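Local coordinates for single-stranded DNA-binding protein (PDB 5ODK) that probably binds single-stranded DNA through an OB fold, as a phage protein linked to DNA replication, at residues K10-I23 and T59-I71. Numbering follows the deposited sequence.
Sequences KKVKNGVLYKSGHI and THGAIKKIIDEQI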
# COMPACT_ATOMS: atom_id res chain seq x y z
N LYS A 10 -12.16 -6.06 -11.27
CA LYS A 10 -11.42 -7.27 -11.65
C LYS A 10 -10.79 -7.86 -10.40
O LYS A 10 -10.08 -7.16 -9.69
CB LYS A 10 -10.33 -6.93 -12.68
CG LYS A 10 -9.46 -8.10 -13.19
CD LYS A 10 -10.24 -9.08 -14.06
CE LYS A 10 -9.39 -10.29 -14.47
NZ LYS A 10 -10.14 -11.31 -15.28
N LYS A 11 -11.02 -9.14 -10.13
CA LYS A 11 -10.41 -9.88 -9.03
C LYS A 11 -9.34 -10.83 -9.62
O LYS A 11 -9.59 -11.53 -10.61
CB LYS A 11 -11.53 -10.63 -8.27
CG LYS A 11 -11.12 -11.35 -6.99
CD LYS A 11 -12.34 -11.88 -6.24
CE LYS A 11 -11.99 -12.61 -4.95
NZ LYS A 11 -11.26 -11.70 -4.01
N VAL A 12 -8.14 -10.81 -9.06
CA VAL A 12 -7.03 -11.72 -9.44
C VAL A 12 -6.47 -12.37 -8.18
O VAL A 12 -6.85 -11.97 -7.08
CB VAL A 12 -5.92 -10.99 -10.21
CG1 VAL A 12 -6.47 -10.39 -11.48
CG2 VAL A 12 -5.26 -9.91 -9.35
N LYS A 13 -5.52 -13.30 -8.31
CA LYS A 13 -4.87 -13.88 -7.14
C LYS A 13 -4.33 -12.73 -6.28
O LYS A 13 -3.60 -11.86 -6.75
CB LYS A 13 -3.73 -14.84 -7.51
CG LYS A 13 -3.02 -15.43 -6.31
CD LYS A 13 -2.00 -16.48 -6.68
CE LYS A 13 -1.43 -17.11 -5.43
NZ LYS A 13 -0.77 -18.40 -5.74
N ASN A 14 -4.71 -12.71 -5.01
CA ASN A 14 -4.16 -11.74 -4.08
C ASN A 14 -4.39 -10.28 -4.42
O ASN A 14 -3.64 -9.43 -3.96
CB ASN A 14 -2.67 -12.01 -3.81
CG ASN A 14 -2.43 -13.25 -2.99
OD1 ASN A 14 -3.21 -13.56 -2.08
ND2 ASN A 14 -1.35 -13.95 -3.28
N GLY A 15 -5.45 -9.95 -5.14
CA GLY A 15 -5.73 -8.57 -5.43
C GLY A 15 -7.06 -8.29 -6.05
O GLY A 15 -7.69 -9.16 -6.64
N VAL A 16 -7.46 -7.02 -5.97
CA VAL A 16 -8.70 -6.56 -6.60
C VAL A 16 -8.48 -5.15 -7.15
O VAL A 16 -7.89 -4.30 -6.48
CB VAL A 16 -9.89 -6.52 -5.63
CG1 VAL A 16 -11.18 -6.18 -6.40
CG2 VAL A 16 -10.05 -7.81 -4.85
N LEU A 17 -8.94 -4.93 -8.38
CA LEU A 17 -9.08 -3.58 -8.94
C LEU A 17 -10.53 -3.22 -8.85
O LEU A 17 -11.41 -4.02 -9.22
CB LEU A 17 -8.62 -3.55 -10.39
CG LEU A 17 -8.84 -2.23 -11.09
CD1 LEU A 17 -7.93 -1.13 -10.53
CD2 LEU A 17 -8.57 -2.39 -12.56
N TYR A 18 -10.81 -2.03 -8.35
CA TYR A 18 -12.16 -1.51 -8.20
C TYR A 18 -12.47 -0.52 -9.33
O TYR A 18 -11.56 0.10 -9.92
CB TYR A 18 -12.35 -0.88 -6.79
CG TYR A 18 -12.17 -1.91 -5.72
CD1 TYR A 18 -13.22 -2.74 -5.35
CD2 TYR A 18 -10.92 -2.13 -5.14
CE1 TYR A 18 -13.06 -3.70 -4.38
CE2 TYR A 18 -10.74 -3.14 -4.20
CZ TYR A 18 -11.83 -3.92 -3.81
OH TYR A 18 -11.65 -4.92 -2.88
N LYS A 19 -13.75 -0.32 -9.59
CA LYS A 19 -14.19 0.57 -10.64
C LYS A 19 -13.72 2.00 -10.46
O LYS A 19 -13.52 2.72 -11.42
CB LYS A 19 -15.70 0.54 -10.81
CG LYS A 19 -16.16 -0.77 -11.42
CD LYS A 19 -17.60 -0.70 -11.86
CE LYS A 19 -18.09 -2.09 -12.25
NZ LYS A 19 -19.44 -2.06 -12.87
N SER A 20 -13.57 2.41 -9.20
CA SER A 20 -13.13 3.72 -8.79
C SER A 20 -11.59 3.89 -8.81
O SER A 20 -11.07 4.95 -8.46
CB SER A 20 -13.64 3.93 -7.37
OG SER A 20 -13.24 2.83 -6.56
N GLY A 21 -10.86 2.85 -9.21
CA GLY A 21 -9.41 2.89 -9.29
C GLY A 21 -8.67 2.44 -8.06
O GLY A 21 -7.46 2.31 -8.06
N HIS A 22 -9.41 2.20 -6.96
CA HIS A 22 -8.81 1.58 -5.80
C HIS A 22 -8.23 0.23 -6.13
O HIS A 22 -8.73 -0.44 -7.05
CB HIS A 22 -9.85 1.42 -4.68
CG HIS A 22 -10.37 2.71 -4.14
ND1 HIS A 22 -11.36 3.42 -4.76
CD2 HIS A 22 -10.04 3.40 -3.01
CE1 HIS A 22 -11.64 4.49 -4.03
NE2 HIS A 22 -10.83 4.52 -2.98
N ILE A 23 -7.19 -0.13 -5.40
CA ILE A 23 -6.50 -1.39 -5.58
C ILE A 23 -6.37 -2.05 -4.21
O ILE A 23 -5.78 -1.46 -3.29
CB ILE A 23 -5.09 -1.17 -6.18
CG1 ILE A 23 -5.17 -0.35 -7.47
CG2 ILE A 23 -4.40 -2.52 -6.42
CD1 ILE A 23 -3.83 0.14 -7.94
N THR A 59 3.75 -14.68 -5.84
CA THR A 59 2.29 -14.84 -5.66
C THR A 59 1.47 -13.58 -5.95
O THR A 59 0.25 -13.56 -5.73
CB THR A 59 2.00 -15.30 -4.23
OG1 THR A 59 2.60 -14.35 -3.34
CG2 THR A 59 2.56 -16.69 -4.00
N HIS A 60 2.12 -12.55 -6.48
CA HIS A 60 1.44 -11.28 -6.74
C HIS A 60 1.73 -10.71 -8.11
O HIS A 60 1.57 -9.51 -8.31
CB HIS A 60 1.75 -10.23 -5.67
CG HIS A 60 1.25 -10.59 -4.30
ND1 HIS A 60 1.89 -11.50 -3.49
CD2 HIS A 60 0.21 -10.11 -3.59
CE1 HIS A 60 1.24 -11.58 -2.32
NE2 HIS A 60 0.21 -10.75 -2.37
N GLY A 61 2.06 -11.57 -9.08
CA GLY A 61 2.36 -11.06 -10.41
C GLY A 61 1.22 -10.32 -11.09
O GLY A 61 1.41 -9.26 -11.66
N ALA A 62 0.02 -10.89 -11.05
CA ALA A 62 -1.12 -10.26 -11.72
C ALA A 62 -1.50 -8.93 -11.10
O ALA A 62 -1.76 -7.97 -11.81
CB ALA A 62 -2.32 -11.20 -11.72
N ILE A 63 -1.52 -8.86 -9.78
CA ILE A 63 -1.88 -7.60 -9.16
C ILE A 63 -0.77 -6.56 -9.36
O ILE A 63 -1.07 -5.39 -9.53
CB ILE A 63 -2.32 -7.74 -7.67
CG1 ILE A 63 -3.00 -6.45 -7.15
CG2 ILE A 63 -1.17 -8.19 -6.80
CD1 ILE A 63 -4.29 -6.10 -7.84
N LYS A 64 0.49 -6.99 -9.42
CA LYS A 64 1.54 -6.04 -9.76
C LYS A 64 1.34 -5.48 -11.17
O LYS A 64 1.54 -4.30 -11.38
CB LYS A 64 2.92 -6.64 -9.56
CG LYS A 64 4.03 -5.57 -9.52
CD LYS A 64 4.71 -5.52 -10.85
CE LYS A 64 5.77 -4.41 -10.71
NZ LYS A 64 6.45 -4.19 -12.00
N LYS A 65 0.96 -6.35 -12.12
CA LYS A 65 0.69 -5.90 -13.49
C LYS A 65 -0.43 -4.84 -13.52
O LYS A 65 -0.33 -3.82 -14.20
CB LYS A 65 0.37 -7.11 -14.38
CG LYS A 65 0.08 -6.74 -15.81
CD LYS A 65 0.29 -7.92 -16.74
CE LYS A 65 0.11 -7.43 -18.16
NZ LYS A 65 0.59 -8.47 -19.08
N ILE A 66 -1.48 -5.09 -12.75
CA ILE A 66 -2.56 -4.14 -12.64
C ILE A 66 -2.06 -2.83 -12.04
O ILE A 66 -2.41 -1.74 -12.48
CB ILE A 66 -3.70 -4.75 -11.78
CG1 ILE A 66 -4.45 -5.82 -12.59
CG2 ILE A 66 -4.67 -3.66 -11.33
CD1 ILE A 66 -5.44 -6.66 -11.81
N ILE A 67 -1.25 -2.93 -10.99
CA ILE A 67 -0.67 -1.71 -10.38
C ILE A 67 0.11 -0.91 -11.41
O ILE A 67 -0.08 0.32 -11.49
CB ILE A 67 0.21 -2.09 -9.16
CG1 ILE A 67 -0.67 -2.49 -7.98
CG2 ILE A 67 1.13 -0.93 -8.76
CD1 ILE A 67 0.07 -3.23 -6.89
N ASP A 68 0.92 -1.58 -12.23
CA ASP A 68 1.67 -0.84 -13.25
C ASP A 68 0.72 -0.12 -14.21
O ASP A 68 0.95 1.03 -14.60
CB ASP A 68 2.62 -1.77 -13.99
CG ASP A 68 3.82 -2.20 -13.19
OD1 ASP A 68 4.16 -1.57 -12.16
OD2 ASP A 68 4.49 -3.16 -13.64
N GLU A 69 -0.34 -0.81 -14.62
CA GLU A 69 -1.34 -0.22 -15.51
C GLU A 69 -2.03 0.99 -14.88
O GLU A 69 -2.23 2.01 -15.50
CB GLU A 69 -2.37 -1.27 -15.91
CG GLU A 69 -1.76 -2.33 -16.82
CD GLU A 69 -2.51 -3.63 -16.95
OE1 GLU A 69 -3.58 -3.80 -16.37
OE2 GLU A 69 -2.00 -4.50 -17.69
N GLN A 70 -2.34 0.89 -13.60
CA GLN A 70 -3.00 1.99 -12.90
C GLN A 70 -2.05 3.16 -12.69
O GLN A 70 -2.48 4.31 -12.74
CB GLN A 70 -3.58 1.53 -11.56
CG GLN A 70 -4.65 0.47 -11.76
CD GLN A 70 -5.83 0.95 -12.59
OE1 GLN A 70 -6.41 1.98 -12.32
NE2 GLN A 70 -6.11 0.23 -13.68
N ILE A 71 -0.76 2.88 -12.49
CA ILE A 71 0.24 3.95 -12.48
C ILE A 71 0.28 4.72 -13.81
O ILE A 71 0.32 5.95 -13.80
CB ILE A 71 1.62 3.37 -12.10
CG1 ILE A 71 1.64 3.07 -10.61
CG2 ILE A 71 2.77 4.31 -12.48
CD1 ILE A 71 2.85 2.28 -10.18
O HOH W 1 -1.47 -11.34 -8.26
O HOH W 2 -5.99 3.48 -10.05
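Asn14 ND2 lies over one face of the His60 ring, offset toward its rim and 3.6 Å from His60 CE1, with Asn14 CB against CD2 and NE2 and the amide and ring planes 20° apart; Ile63 CG2 sits at the ring edge. With Asn14 CG beside its own backbone N (chi1 -71°), ND2 also donates a nearly straight bond (164°) to Thr59 O, 3.0 Å away, reaching it from above the carbonyl plane. Asn14 OD1 is held by Asn27, while both ring nitrogens of His60 are engaged, NE2 by Ser26 O and ND1 by Pro56 O, which fixes the ring's rotation at the helix N-cap. A water bridges Lys13 O and Ile63 N. Beyond this polar end, Ile63 CD1 rests 3.7 Å from Gly15 CA, Val12 CG1 meets Ile66 CD1 tip to tip, and Ile23 CG2 packs on Ile63 CD1 and Ile67 CG1. Leu17 CD1 packs 3.6 Å from Gln70 CD, whose chain, bent at chi2, turns OE1 to a second water shared with Gly21 O. The 10-12/15-18 hairpin, extending the sheet beside strand 23-26, packs on helix 61-76, which follows strand 49-56, consistent with an OB-fold helix; Ile63 and Ile67 also touch Val25 and Met55 of those strands.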